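Local structure of 50S ribosomal protein L16 arginine hydroxylase (Escherichia coli, 4CCL) at the interface of chains A and B. The protein hydroxylates an arginine of ribosomal protein uL16 at C3, using iron(II), 2-oxoglutarate and oxygen, and works as a homodimer. Coordinates in Å, arbitrary orientation; residue numbers count along the deposited sequence, not the author numbering. Chains: chain A/B, 50S ribosomal protein L16 arginine hydroxylase.

The interface of chains A and B. Residues chain A 101, 104-105, 311-313, 337-338; chain B 239-240.
Ring carbons CG and CB of B:Pro239 lie against NH1 of A:Arg101, with CG 3.3 Å from that guanidinium nitrogen. The two side chains cross obliquely. A:Arg101 gets there along a chain bent at chi2 (-94°) and chi3, which carries its tip from the 3-10 helix 98-102 to helix 330-338. On its own subunit NH1 pairs with carboxylate oxygen OD2 of A:Asp105 in a salt bridge, while NH2 gives a bent hydrogen bond to the backbone O of A:Ser338, reaching it from above the carbonyl plane. The guanidinium thus bridges A:Asp105 and the end of helix 330-338, probably helps hold the JmjC and winged-helix regions of chain A together, and offers the proline a wall. An alanine in place of A:Arg101 would probably leave the A:Asp105 carboxylate without its charged mate and open a gap beside the proline ring.

The backbone of B:Pro239 turns its carbonyl the other way, and O accepts a nearly straight hydrogen bond from the backbone N of A:Asp105 at 3.0 Å. CG of A:Asp105 sits beside its own backbone N (chi1 -72°), which lays the carboxylate alongside that same proline carbonyl. Next in line, B:Ala240 directs its methyl CB at CB of A:Ala337, 3.7 Å away, with the carbonyl oxygens of A:Val311 and A:Ala337 close by. The backbone O of B:Ala240 accepts a hydrogen bond from N of A:Arg313 in strand 311-314, so this loop of one subunit of the homodimer is held between two regions of the other, and the two-fold repeats the contact. A water completes the grip, 2.9 Å from N of B:Ala240 and 3.0 Å from the hydroxyl OG of A:Ser338.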
loop_
_atom_site.group_PDB
_atom_site.type_symbol
_atom_site.label_atom_id
_atom_site.label_comp_id
_atom_site.label_asym_id
_atom_site.label_seq_id
_atom_site.Cartn_x
_atom_site.Cartn_y
_atom_site.Cartn_z
ATOM N N ARG A 101 -12.667 -23.005 20.859
ATOM C CA ARG A 101 -11.572 -23.571 20.074
ATOM C C ARG A 101 -12.087 -24.517 18.990
ATOM O O ARG A 101 -11.329 -24.959 18.125
ATOM C CB ARG A 101 -10.586 -24.301 20.986
ATOM C CG ARG A 101 -9.667 -23.384 21.779
ATOM C CD ARG A 101 -8.351 -23.174 21.050
ATOM N NE ARG A 101 -7.201 -23.416 21.916
ATOM C CZ ARG A 101 -5.966 -23.626 21.475
ATOM N NH1 ARG A 101 -5.714 -23.629 20.174
ATOM N NH2 ARG A 101 -4.981 -23.838 22.336
ATOM N N PRO A 104 -11.630 -21.784 14.470
ATOM C CA PRO A 104 -10.202 -21.505 14.268
ATOM C C PRO A 104 -9.640 -20.359 15.117
ATOM O O PRO A 104 -10.272 -19.311 15.263
ATOM C CB PRO A 104 -10.129 -21.144 12.780
ATOM C CG PRO A 104 -11.528 -20.726 12.417
ATOM C CD PRO A 104 -12.400 -21.620 13.225
ATOM N N ASP A 105 -8.447 -20.576 15.669
ATOM C CA ASP A 105 -7.754 -19.567 16.465
ATOM C C ASP A 105 -7.500 -18.289 15.673
ATOM O O ASP A 105 -7.550 -17.192 16.226
ATOM C CB ASP A 105 -6.426 -20.117 17.002
ATOM C CG ASP A 105 -6.620 -21.132 18.109
ATOM O OD1 ASP A 105 -7.706 -21.125 18.723
ATOM O OD2 ASP A 105 -5.691 -21.925 18.371
ATOM N N VAL A 311 -0.666 -17.450 18.570
ATOM C CA VAL A 311 0.357 -18.347 18.043
ATOM C C VAL A 311 -0.268 -19.260 16.994
ATOM O O VAL A 311 -1.134 -20.075 17.308
ATOM C CB VAL A 311 0.979 -19.209 19.157
ATOM C CG1 VAL A 311 2.200 -19.951 18.634
ATOM C CG2 VAL A 311 1.357 -18.346 20.353
ATOM N N LEU A 312 0.173 -19.120 15.747
ATOM C CA LEU A 312 -0.504 -19.767 14.626
ATOM C C LEU A 312 0.455 -20.492 13.682
ATOM O O LEU A 312 1.568 -20.030 13.437
ATOM C CB LEU A 312 -1.321 -18.731 13.849
ATOM C CG LEU A 312 -2.315 -17.909 14.674
ATOM C CD1 LEU A 312 -2.712 -16.639 13.942
ATOM C CD2 LEU A 312 -3.544 -18.737 15.018
ATOM N N ARG A 313 0.010 -21.625 13.144
ATOM C CA ARG A 313 0.840 -22.427 12.248
ATOM C C ARG A 313 0.405 -22.343 10.785
ATOM O O ARG A 313 -0.773 -22.503 10.463
ATOM C CB ARG A 313 0.876 -23.889 12.707
ATOM C CG ARG A 313 1.515 -24.842 11.707
ATOM C CD ARG A 313 2.368 -25.891 12.404
ATOM N NE ARG A 313 1.973 -27.250 12.044
ATOM C CZ ARG A 313 1.077 -27.966 12.715
ATOM N NH1 ARG A 313 0.481 -27.451 13.782
ATOM N NH2 ARG A 313 0.775 -29.196 12.320
ATOM N N ALA A 337 2.017 -24.125 19.574
ATOM C CA ALA A 337 0.808 -23.544 19.000
ATOM C C ALA A 337 -0.470 -24.218 19.513
ATOM O O ALA A 337 -1.474 -23.549 19.758
ATOM C CB ALA A 337 0.864 -23.589 17.477
ATOM N N SER A 338 -0.423 -25.536 19.684
ATOM C CA SER A 338 -1.623 -26.313 20.001
ATOM C C SER A 338 -2.100 -26.140 21.436
ATOM O O SER A 338 -3.295 -25.980 21.686
ATOM C CB SER A 338 -1.408 -27.799 19.706
ATOM O OG SER A 338 -2.575 -28.390 19.159
ATOM N N PRO B 239 -6.312 -26.524 16.136
ATOM C CA PRO B 239 -7.033 -25.245 16.091
ATOM C C PRO B 239 -6.158 -24.021 15.806
ATOM O O PRO B 239 -6.694 -22.975 15.440
ATOM C CB PRO B 239 -7.661 -25.141 17.489
ATOM C CG PRO B 239 -6.889 -26.088 18.338
ATOM C CD PRO B 239 -6.481 -27.202 17.432
ATOM N N ALA B 240 -4.845 -24.141 15.978
ATOM C CA ALA B 240 -3.946 -23.020 15.716
ATOM C C ALA B 240 -3.516 -22.969 14.253
ATOM O O ALA B 240 -2.842 -22.028 13.831
ATOM C CB ALA B 240 -2.728 -23.085 16.622
HETATM O O HOH W 1 -3.140 -26.066 17.363
#